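Local coordinates for axin interactor, dorsalization-associated protein (Danio rerio, PDB 2QZQ) that acts as a ventralizing factor in the embryo, binding axin and disrupting its homodimerization, which inhibits axin-mediated JNK activation, at residues L15-E21 against F67-I73; D33-S39 against V51-A57; G83-E89 against T127-R131; D111-P115 against N147-H151. All blocks are in the same frame, centred on the assembly; numbering follows the deposited sequence.

Contact 1 of 4, residues L15-E21 against F67-I73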
# COMPACT_ATOMS: atom_id res chain seq x y z
N LEU A 15 9.00 9.71 -11.51
CA LEU A 15 9.07 8.88 -10.30
C LEU A 15 7.91 9.21 -9.38
O LEU A 15 7.51 10.38 -9.23
CB LEU A 15 10.40 9.07 -9.56
CG LEU A 15 11.66 8.49 -10.21
CD1 LEU A 15 12.90 9.04 -9.48
CD2 LEU A 15 11.67 6.94 -10.26
N LEU A 16 7.37 8.16 -8.75
CA LEU A 16 6.19 8.32 -7.92
C LEU A 16 6.55 8.11 -6.46
O LEU A 16 7.24 7.14 -6.12
CB LEU A 16 5.09 7.35 -8.38
CG LEU A 16 3.81 7.22 -7.53
CD1 LEU A 16 2.97 8.48 -7.57
CD2 LEU A 16 3.01 6.01 -7.96
N THR A 17 6.12 9.06 -5.64
CA THR A 17 6.09 8.93 -4.19
C THR A 17 4.65 8.76 -3.73
O THR A 17 3.77 9.55 -4.10
CB THR A 17 6.69 10.15 -3.48
OG1 THR A 17 7.99 10.40 -4.04
CG2 THR A 17 6.83 9.88 -1.93
N LEU A 18 4.41 7.72 -2.94
CA LEU A 18 3.11 7.56 -2.30
C LEU A 18 3.25 7.79 -0.82
O LEU A 18 3.99 7.05 -0.14
CB LEU A 18 2.53 6.17 -2.57
CG LEU A 18 2.27 5.84 -4.03
CD1 LEU A 18 1.97 4.36 -4.22
CD2 LEU A 18 1.17 6.73 -4.60
N THR A 19 2.59 8.83 -0.31
CA THR A 19 2.55 9.10 1.11
C THR A 19 1.42 8.28 1.68
O THR A 19 0.28 8.44 1.29
CB THR A 19 2.27 10.59 1.40
OG1 THR A 19 3.25 11.40 0.73
CG2 THR A 19 2.30 10.90 2.91
N ILE A 20 1.72 7.39 2.61
CA ILE A 20 0.67 6.65 3.28
C ILE A 20 0.33 7.49 4.48
O ILE A 20 1.13 7.63 5.43
CB ILE A 20 1.13 5.23 3.72
CG1 ILE A 20 1.60 4.39 2.52
CG2 ILE A 20 0.05 4.54 4.55
CD1 ILE A 20 2.29 3.08 2.92
N GLU A 21 -0.86 8.08 4.43
CA GLU A 21 -1.29 8.99 5.48
C GLU A 21 -1.84 8.20 6.64
O GLU A 21 -1.32 8.26 7.73
CB GLU A 21 -2.31 10.00 4.94
CG GLU A 21 -1.71 10.82 3.78
CD GLU A 21 -2.66 11.84 3.16
OE1 GLU A 21 -3.89 11.69 3.29
OE2 GLU A 21 -2.15 12.79 2.52
N PHE A 67 0.19 6.69 9.67
CA PHE A 67 1.50 6.29 9.20
C PHE A 67 2.37 7.50 8.89
O PHE A 67 3.51 7.60 9.40
CB PHE A 67 1.38 5.43 7.92
CG PHE A 67 1.06 3.97 8.19
CD1 PHE A 67 2.08 3.02 8.25
CD2 PHE A 67 -0.25 3.57 8.44
CE1 PHE A 67 1.78 1.67 8.52
CE2 PHE A 67 -0.57 2.23 8.72
CZ PHE A 67 0.45 1.28 8.76
N SER A 68 1.82 8.41 8.06
CA SER A 68 2.53 9.61 7.59
C SER A 68 3.95 9.27 7.15
O SER A 68 4.92 9.79 7.69
CB SER A 68 2.56 10.68 8.68
OG SER A 68 1.27 10.94 9.19
N VAL A 69 4.06 8.37 6.18
CA VAL A 69 5.34 7.94 5.67
C VAL A 69 5.32 7.89 4.14
O VAL A 69 4.32 7.48 3.54
CB VAL A 69 5.75 6.57 6.27
CG1 VAL A 69 4.85 5.43 5.75
CG2 VAL A 69 7.23 6.28 6.02
N ASP A 70 6.43 8.31 3.52
CA ASP A 70 6.57 8.27 2.06
C ASP A 70 7.15 6.94 1.60
O ASP A 70 8.12 6.45 2.17
CB ASP A 70 7.48 9.39 1.54
CG ASP A 70 6.89 10.77 1.70
OD1 ASP A 70 5.67 10.91 2.01
OD2 ASP A 70 7.67 11.73 1.50
N VAL A 71 6.53 6.35 0.59
CA VAL A 71 7.07 5.17 -0.04
C VAL A 71 7.47 5.53 -1.48
O VAL A 71 6.66 6.03 -2.24
CB VAL A 71 6.05 3.98 -0.01
CG1 VAL A 71 6.62 2.75 -0.70
CG2 VAL A 71 5.67 3.66 1.45
N GLU A 72 8.72 5.23 -1.82
CA GLU A 72 9.27 5.50 -3.15
C GLU A 72 9.12 4.31 -4.06
O GLU A 72 9.68 3.24 -3.81
CB GLU A 72 10.76 5.94 -3.05
CG GLU A 72 11.01 7.07 -2.01
CD GLU A 72 10.43 8.43 -2.40
OE1 GLU A 72 10.04 8.65 -3.58
OE2 GLU A 72 10.36 9.31 -1.52
N ILE A 73 8.33 4.48 -5.12
CA ILE A 73 8.09 3.40 -6.08
C ILE A 73 9.35 3.18 -6.93
O ILE A 73 9.85 4.11 -7.57
CB ILE A 73 6.82 3.69 -6.93
CG1 ILE A 73 5.60 3.71 -6.01
CG2 ILE A 73 6.61 2.62 -8.02
CD1 ILE A 73 5.41 2.41 -5.21
O HOH W 1 8.35 5.60 -9.30
O HOH W 2 9.84 7.81 -6.14

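Contact 2 of 4, residues D33-S39 against V51-A57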
# COMPACT_ATOMS: atom_id res chain seq x y z
N ASP A 33 1.26 -3.77 16.46
CA ASP A 33 2.46 -3.59 15.63
C ASP A 33 2.10 -3.55 14.14
O ASP A 33 2.63 -4.32 13.33
CB ASP A 33 3.50 -4.69 15.91
CG ASP A 33 4.05 -4.62 17.33
OD1 ASP A 33 3.91 -3.57 17.98
OD2 ASP A 33 4.63 -5.62 17.77
N PRO A 34 1.18 -2.65 13.79
CA PRO A 34 0.70 -2.62 12.40
C PRO A 34 1.73 -2.05 11.43
O PRO A 34 2.47 -1.10 11.76
CB PRO A 34 -0.53 -1.72 12.47
CG PRO A 34 -0.24 -0.78 13.61
CD PRO A 34 0.53 -1.63 14.64
N TYR A 35 1.78 -2.61 10.23
CA TYR A 35 2.60 -2.02 9.17
C TYR A 35 2.04 -2.36 7.80
O TYR A 35 1.08 -3.12 7.68
CB TYR A 35 4.08 -2.42 9.27
CG TYR A 35 4.37 -3.88 8.99
CD1 TYR A 35 4.23 -4.85 10.00
CD2 TYR A 35 4.79 -4.29 7.73
CE1 TYR A 35 4.51 -6.20 9.74
CE2 TYR A 35 5.06 -5.63 7.45
CZ TYR A 35 4.94 -6.58 8.48
OH TYR A 35 5.21 -7.90 8.20
N ILE A 36 2.63 -1.77 6.77
CA ILE A 36 2.16 -2.01 5.40
C ILE A 36 3.30 -2.44 4.50
O ILE A 36 4.38 -1.87 4.55
CB ILE A 36 1.43 -0.76 4.83
CG1 ILE A 36 0.10 -0.56 5.58
CG2 ILE A 36 1.17 -0.89 3.25
CD1 ILE A 36 -0.67 0.74 5.17
N THR A 37 3.01 -3.45 3.67
CA THR A 37 3.91 -3.92 2.65
C THR A 37 3.39 -3.38 1.34
O THR A 37 2.21 -3.60 0.97
CB THR A 37 3.95 -5.43 2.60
OG1 THR A 37 4.52 -5.91 3.81
CG2 THR A 37 4.83 -5.95 1.42
N VAL A 38 4.28 -2.68 0.65
CA VAL A 38 3.99 -2.09 -0.66
C VAL A 38 4.80 -2.84 -1.71
O VAL A 38 6.04 -2.94 -1.63
CB VAL A 38 4.32 -0.56 -0.71
CG1 VAL A 38 3.94 0.07 -2.12
CG2 VAL A 38 3.65 0.21 0.43
N SER A 39 4.08 -3.40 -2.68
CA SER A 39 4.68 -4.12 -3.76
C SER A 39 4.08 -3.61 -5.10
O SER A 39 3.01 -3.01 -5.11
CB SER A 39 4.46 -5.62 -3.60
OG SER A 39 3.08 -5.98 -3.60
N VAL A 51 9.97 -5.56 -2.82
CA VAL A 51 8.88 -5.36 -1.89
C VAL A 51 9.43 -4.45 -0.80
O VAL A 51 10.61 -4.58 -0.44
CB VAL A 51 8.39 -6.73 -1.36
CG1 VAL A 51 7.23 -6.58 -0.41
CG2 VAL A 51 7.95 -7.61 -2.54
N GLN A 52 8.62 -3.53 -0.30
CA GLN A 52 9.02 -2.61 0.76
C GLN A 52 8.05 -2.59 1.94
O GLN A 52 6.84 -2.46 1.74
CB GLN A 52 9.13 -1.19 0.23
CG GLN A 52 10.11 -0.96 -0.93
CD GLN A 52 10.03 0.45 -1.42
OE1 GLN A 52 10.58 1.36 -0.80
NE2 GLN A 52 9.31 0.67 -2.53
N ASP A 53 8.58 -2.71 3.16
CA ASP A 53 7.75 -2.65 4.38
C ASP A 53 7.87 -1.30 5.05
O ASP A 53 8.98 -0.81 5.28
CB ASP A 53 8.18 -3.72 5.40
CG ASP A 53 7.83 -5.11 4.98
OD1 ASP A 53 7.10 -5.32 3.97
OD2 ASP A 53 8.27 -6.05 5.69
N THR A 54 6.74 -0.69 5.40
CA THR A 54 6.84 0.49 6.25
C THR A 54 7.39 0.04 7.61
O THR A 54 7.32 -1.16 7.96
CB THR A 54 5.51 1.26 6.50
OG1 THR A 54 4.66 0.52 7.38
CG2 THR A 54 4.76 1.64 5.17
N PRO A 55 7.98 0.98 8.36
CA PRO A 55 8.16 0.72 9.79
C PRO A 55 6.80 0.51 10.43
O PRO A 55 5.76 0.90 9.85
CB PRO A 55 8.73 2.03 10.33
CG PRO A 55 9.32 2.74 9.13
CD PRO A 55 8.50 2.30 7.95
N VAL A 56 6.81 -0.07 11.62
CA VAL A 56 5.60 -0.19 12.44
C VAL A 56 5.04 1.18 12.83
O VAL A 56 5.77 2.10 13.23
CB VAL A 56 5.85 -1.10 13.68
CG1 VAL A 56 4.75 -0.95 14.74
CG2 VAL A 56 5.94 -2.53 13.23
N ALA A 57 3.73 1.33 12.68
CA ALA A 57 3.05 2.56 13.02
C ALA A 57 2.63 2.50 14.49
O ALA A 57 2.11 1.48 14.96
CB ALA A 57 1.82 2.75 12.11
O HOH W 3 6.49 -8.32 5.77
O HOH W 4 7.84 -1.86 -3.55

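Contact 3 of 4, residues G83-E89 against T127-R131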
# COMPACT_ATOMS: atom_id res chain seq x y z
N GLY A 83 -0.41 -3.47 -17.45
CA GLY A 83 -1.25 -4.14 -16.45
C GLY A 83 -0.68 -4.20 -15.03
O GLY A 83 -1.15 -4.98 -14.21
N ALA A 84 0.34 -3.39 -14.73
CA ALA A 84 0.90 -3.39 -13.38
C ALA A 84 -0.07 -2.78 -12.36
O ALA A 84 -0.97 -1.99 -12.71
CB ALA A 84 2.22 -2.68 -13.34
N ALA A 85 0.08 -3.19 -11.11
CA ALA A 85 -0.68 -2.57 -10.02
C ALA A 85 0.23 -2.46 -8.80
O ALA A 85 1.13 -3.29 -8.59
CB ALA A 85 -1.89 -3.39 -9.68
N ILE A 86 -0.01 -1.43 -8.01
CA ILE A 86 0.67 -1.24 -6.74
C ILE A 86 -0.26 -1.77 -5.62
O ILE A 86 -1.42 -1.32 -5.50
CB ILE A 86 1.00 0.26 -6.49
CG1 ILE A 86 1.69 0.89 -7.73
CG2 ILE A 86 1.91 0.45 -5.26
CD1 ILE A 86 1.93 2.38 -7.57
N PHE A 87 0.26 -2.68 -4.81
CA PHE A 87 -0.47 -3.27 -3.68
C PHE A 87 -0.01 -2.71 -2.35
O PHE A 87 1.15 -2.38 -2.19
CB PHE A 87 -0.23 -4.78 -3.67
CG PHE A 87 -1.09 -5.52 -4.62
CD1 PHE A 87 -2.27 -6.10 -4.19
CD2 PHE A 87 -0.73 -5.62 -5.97
CE1 PHE A 87 -3.11 -6.80 -5.12
CE2 PHE A 87 -1.55 -6.29 -6.88
CZ PHE A 87 -2.74 -6.88 -6.45
N PHE A 88 -0.95 -2.60 -1.41
CA PHE A 88 -0.70 -2.14 -0.06
C PHE A 88 -1.36 -3.20 0.79
O PHE A 88 -2.58 -3.36 0.72
CB PHE A 88 -1.38 -0.78 0.20
CG PHE A 88 -1.03 0.24 -0.84
CD1 PHE A 88 0.02 1.12 -0.64
CD2 PHE A 88 -1.73 0.27 -2.05
CE1 PHE A 88 0.37 2.05 -1.64
CE2 PHE A 88 -1.40 1.20 -3.02
CZ PHE A 88 -0.34 2.07 -2.83
N GLU A 89 -0.54 -3.96 1.51
CA GLU A 89 -1.04 -5.04 2.39
C GLU A 89 -0.82 -4.61 3.82
O GLU A 89 0.30 -4.33 4.20
CB GLU A 89 -0.27 -6.33 2.16
CG GLU A 89 -0.49 -6.95 0.79
CD GLU A 89 0.35 -8.19 0.61
OE1 GLU A 89 1.56 -8.04 0.35
OE2 GLU A 89 -0.21 -9.29 0.76
N THR A 127 -4.42 -11.90 0.12
CA THR A 127 -4.19 -10.98 -0.99
C THR A 127 -4.30 -11.74 -2.31
O THR A 127 -3.69 -12.80 -2.46
CB THR A 127 -2.84 -10.28 -0.86
OG1 THR A 127 -2.76 -9.67 0.43
CG2 THR A 127 -2.72 -9.16 -1.92
N ASP A 128 -5.08 -11.20 -3.24
CA ASP A 128 -5.06 -11.72 -4.60
C ASP A 128 -4.26 -10.74 -5.42
O ASP A 128 -4.78 -9.67 -5.79
CB ASP A 128 -6.48 -11.86 -5.15
CG ASP A 128 -6.51 -12.45 -6.58
OD1 ASP A 128 -5.46 -12.72 -7.19
OD2 ASP A 128 -7.62 -12.62 -7.10
N PHE A 129 -3.00 -11.10 -5.68
CA PHE A 129 -2.10 -10.28 -6.45
C PHE A 129 -2.43 -10.18 -7.93
O PHE A 129 -1.88 -9.35 -8.64
CB PHE A 129 -0.65 -10.73 -6.24
CG PHE A 129 -0.10 -10.42 -4.87
CD1 PHE A 129 -0.02 -9.11 -4.41
CD2 PHE A 129 0.34 -11.45 -4.03
CE1 PHE A 129 0.52 -8.83 -3.15
CE2 PHE A 129 0.88 -11.17 -2.78
CZ PHE A 129 0.96 -9.86 -2.34
N LYS A 130 -3.39 -10.99 -8.38
CA LYS A 130 -3.96 -10.82 -9.72
C LYS A 130 -5.25 -9.99 -9.69
O LYS A 130 -5.78 -9.63 -10.75
CB LYS A 130 -4.21 -12.19 -10.37
CG LYS A 130 -2.92 -12.97 -10.67
CD LYS A 130 -3.27 -14.35 -11.12
CE LYS A 130 -2.03 -15.19 -11.29
NZ LYS A 130 -2.41 -16.58 -11.64
N ARG A 131 -5.71 -9.63 -8.47
CA ARG A 131 -6.96 -8.87 -8.23
C ARG A 131 -8.18 -9.33 -9.07
O ARG A 131 -8.97 -8.53 -9.56
CB ARG A 131 -6.75 -7.34 -8.24
CG ARG A 131 -6.14 -6.71 -9.47
CD ARG A 131 -4.61 -6.62 -9.42
NE ARG A 131 -4.08 -6.00 -10.64
CZ ARG A 131 -2.90 -6.30 -11.22
NH1 ARG A 131 -2.07 -7.23 -10.71
NH2 ARG A 131 -2.54 -5.63 -12.29

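Contact 4 of 4, residues D111-P115 against N147-H151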
# COMPACT_ATOMS: atom_id res chain seq x y z
N ASP A 111 -3.58 3.39 -14.37
CA ASP A 111 -4.42 4.52 -14.79
C ASP A 111 -4.98 5.32 -13.61
O ASP A 111 -5.63 6.37 -13.79
CB ASP A 111 -5.50 4.06 -15.80
CG ASP A 111 -6.59 3.17 -15.19
OD1 ASP A 111 -6.51 2.75 -14.01
OD2 ASP A 111 -7.57 2.88 -15.91
N GLU A 112 -4.71 4.84 -12.38
CA GLU A 112 -5.08 5.55 -11.15
C GLU A 112 -3.97 6.43 -10.58
O GLU A 112 -4.17 7.13 -9.57
CB GLU A 112 -5.53 4.58 -10.07
CG GLU A 112 -6.76 3.80 -10.44
CD GLU A 112 -7.20 2.91 -9.31
OE1 GLU A 112 -7.86 3.44 -8.41
OE2 GLU A 112 -6.88 1.71 -9.32
N ILE A 113 -2.80 6.40 -11.22
CA ILE A 113 -1.68 7.23 -10.80
C ILE A 113 -1.89 8.64 -11.35
O ILE A 113 -1.90 8.83 -12.57
CB ILE A 113 -0.33 6.65 -11.28
CG1 ILE A 113 -0.13 5.25 -10.67
CG2 ILE A 113 0.81 7.60 -10.87
CD1 ILE A 113 1.09 4.51 -11.17
N LYS A 114 -2.11 9.58 -10.43
CA LYS A 114 -2.42 10.98 -10.68
C LYS A 114 -2.07 11.75 -9.40
O LYS A 114 -2.16 11.20 -8.30
CB LYS A 114 -3.91 11.16 -11.07
CG LYS A 114 -4.91 10.90 -9.95
CD LYS A 114 -6.34 11.39 -10.27
CE LYS A 114 -7.38 10.95 -9.20
NZ LYS A 114 -6.85 10.57 -7.83
N PRO A 115 -1.65 13.03 -9.52
CA PRO A 115 -1.27 13.81 -8.34
C PRO A 115 -2.39 14.00 -7.31
O PRO A 115 -3.57 14.01 -7.68
CB PRO A 115 -0.84 15.16 -8.94
CG PRO A 115 -1.49 15.22 -10.24
CD PRO A 115 -1.52 13.82 -10.76
N ASN A 147 -1.42 10.12 -0.49
CA ASN A 147 -1.14 11.30 -1.34
C ASN A 147 -0.10 10.91 -2.36
O ASN A 147 0.93 10.33 -2.01
CB ASN A 147 -0.67 12.51 -0.51
CG ASN A 147 -0.62 13.81 -1.33
OD1 ASN A 147 -1.57 14.13 -2.01
ND2 ASN A 147 0.49 14.52 -1.27
N GLN A 148 -0.39 11.18 -3.64
CA GLN A 148 0.53 10.87 -4.74
C GLN A 148 1.28 12.13 -5.18
O GLN A 148 0.67 13.19 -5.35
CB GLN A 148 -0.19 10.28 -5.96
CG GLN A 148 -1.29 9.28 -5.65
CD GLN A 148 -1.67 8.46 -6.86
OE1 GLN A 148 -0.81 8.02 -7.63
NE2 GLN A 148 -2.98 8.25 -7.04
N THR A 149 2.59 12.00 -5.34
CA THR A 149 3.42 13.07 -5.88
C THR A 149 4.22 12.49 -7.02
O THR A 149 4.92 11.48 -6.87
CB THR A 149 4.42 13.65 -4.85
OG1 THR A 149 3.75 13.96 -3.63
CG2 THR A 149 5.09 14.93 -5.41
N LEU A 150 4.13 13.17 -8.16
CA LEU A 150 4.84 12.76 -9.35
C LEU A 150 6.03 13.70 -9.56
O LEU A 150 5.87 14.93 -9.58
CB LEU A 150 3.88 12.70 -10.55
CG LEU A 150 2.96 11.46 -10.62
CD1 LEU A 150 1.83 11.50 -9.60
CD2 LEU A 150 2.38 11.31 -12.03
N HIS A 151 7.21 13.11 -9.65
CA HIS A 151 8.46 13.86 -9.73
C HIS A 151 8.99 13.89 -11.15
O HIS A 151 9.33 12.84 -11.73
CB HIS A 151 9.52 13.29 -8.77
CG HIS A 151 9.10 13.32 -7.34
ND1 HIS A 151 8.87 14.49 -6.65
CD2 HIS A 151 8.88 12.32 -6.45
CE1 HIS A 151 8.52 14.21 -5.41
NE2 HIS A 151 8.52 12.90 -5.26
O HOH W 5 -4.52 10.74 -6.58

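Contact 1 of 4, residues L15-E21 against F67-I73
Thr17 and Thr19 each offer a hydroxyl to an acid of the antiparallel partner strand, but the two carboxylates receive it differently. Thr17 OG1 meets Glu72 OE1 on its syn side at 2.7 Å, a bend at chi2 (-69°) folding the glutamate back over the strands; Arg6 also forms a salt bridge with OE1. Thr19 OG1 approaches Asp70 OD1 at 2.8 Å from above the carboxylate plane, the two side chains lying alongside and pointing the same way. The methyl of Thr17, CG2, slants across Asp70 to touch its CB at 3.6 Å. Short beta-branched threonines suit this face, pairing a donor with a methyl. The other face turns inward, into the beta sandwich of this C-terminal C2 domain, and is wholly aliphatic or aromatic. There Ile20 touches two partners: CD1 reaches Val71 CG2 at 3.7 Å, while CG2 runs beside Phe67 and touches its CB, also at 3.7 Å. Leu16 CD2 lies alongside Ile73 CG1 at 4.0 Å, and strands 34-41 and 85-94 cover this layer. At the far end Ser68 and Val69 together face Ile20 in a G1 beta bulge, and Glu21 O accepts from both Phe67 N and Ser68 N.

Contact 2 of 4, residues D33-S39 against V51-A57
The beta hairpin of strands 34-41 and 52-53 closes here at one margin of the C2-domain sheet, with Thr37 facing Asp53 in a non-hydrogen-bonded pair and Val38 facing Gln52 in a hydrogen-bonded one. Thr37 and Asp53 lie side by side, and Thr37 OG1 donates to Asp53 OD1 at 2.7 Å, arriving from above the carboxylate plane; Lys91 also bonds to that hydroxyl. The other carboxylate oxygen, Asp53 OD2, sits 3.7 Å from Tyr35 CE2, ring and carboxylate planes being turned 52° apart. A water bonded to both OD2 and Tyr35 OH joins the phenol's polar end to the carboxylate. On the inner face the aliphatic Ile36 and Val38 pack against Ile20 of strand 15-24. Beyond the Thr37-Asp53 pair the backbone bonds continue: Ile36 O accepts from Thr54 N at 2.8 Å, and Pro34 O from Ala57 N at 2.9 Å. Ile36 N, by contrast, is taken by a threonine hydroxyl and not by a backbone carbonyl: with chi1 at 73°, Thr54 OG1 sits between its own N and carbonyl carbon, accepts from Ile36 N at 3.1 Å and donates to Pro55 O at 2.7 Å.

Contact 3 of 4, residues G83-E89 against T127-R131
Phe87, which has more surface buried here than any other residue of the contact, receives Phe129 as a T-shaped stack. Phe129 CD1 stands over the centre of the Phe87 ring, with ring centroids 5.0 Å apart and planes at 72°. Further round the same edge of the Phe129 ring, CZ lies 3.3 Å from Glu89 OE1, near the ring plane, where the slightly positive ring hydrogens can face the carboxylate charge. Glu89 is fixed further by Thr127, whose OG1 donates to Glu89 OE2 at 2.6 Å on the anti side. Thr127 CG2 in turn rests against one face of the Phe129 ring.

Arg131 closes the other end. A bend at chi2 (-90°) carries its chain past Phe87, CD lying 3.5 Å from Phe87 CZ, and lays the guanidinium flat over Ala85, with CZ 3.4 Å from Ala85 CB; a residue as small as alanine leaves room for this. In the guanidinium plane NH1 donates to Phe129 O at 3.0 Å, bracing the loop from within. Within that loop Asp128 to Arg131 form a type I turn, and Asp128 OD1 adds an Asx turn by accepting from Lys130 N.

The turn thus lies against Ala85, Phe87 and Glu89 on one face of strand 85-94, while Ile86 and Phe88 point into the sandwich toward strand 15-24. Strands 34-41 and 99-109 flank strand 85-94 in the sheet and both hold the loop: Lys41 makes a cation-pi contact with Phe129, and Glu109 a salt bridge with Arg131 NE.

Contact 4 of 4, residues D111-P115 against N147-H151
Gln148 NE2 donates to Glu112 O at 3.0 Å, a nearly straight bond (164°) whose acceptor lies close to the amide plane, and a water binds the same nitrogen weakly. The side chain of Gln148 runs extended beyond CG from strand 144-151 across to the loop 111-115, long enough to reach a carbonyl at the end of the short 3-10 segment. Its amide oxygen, OE1, faces Ile113, 3.4 Å from Ile113 CA, and takes only a weak, long bond from Lys114 N. Lys114 O lies over the glutamine chain, 3.1 Å from Gln148 CD, and the angle is too poor for a bond to NE2; the water that meets NE2 lies within bonding distance of this carbonyl and accepts from Lys114 NZ, keeping the lysine's charged end in contact with solvent.

The next inward-pointing residue of the strand, Leu150, supplies the apolar half. Its CD1 sits 3.8 Å from Pro115 N, against the Lys114-Pro115 peptide, and its CD2 meets Ile113 CG2 at 4.2 Å. Ile113, crossing Gln148 at about a right angle, also touches Met108 of strand 99-109. The contact thus joins the loop between strands 99-109 and 116-124 to the last strand of the C2 domain. Because glutamine offers both donor and acceptor, one buried amide can serve backbone groups of a loop that lacks strand pairing there, although the donor side is clearly the stronger.

Overall arrangement
From the N terminus, strand 15-24 opens contact 1, which closes when strand 64-72 returns beside it. Contact 2 is nested inside that loop, a hairpin between residues 33-39 and 51-57; Gln52 NE2 bonds to Glu72 O where the two meet. Contacts 3 and 4 come after contact 1 has closed, and their segments alternate: 83-89 opens, 111-115 opens, then 127-131 closes contact 3 before 147-151 closes contact 4. Strand 144-151 pairs with strand 15-24, joining contact 4 to contact 1, while strand 34-41 pairs with strand 85-94, joining contact 2 to contact 3. Between contacts 1 and 3, about 17 Å apart by centres, Leu16, Leu18 and Ile73 pack on Ile86 across the sandwich interior.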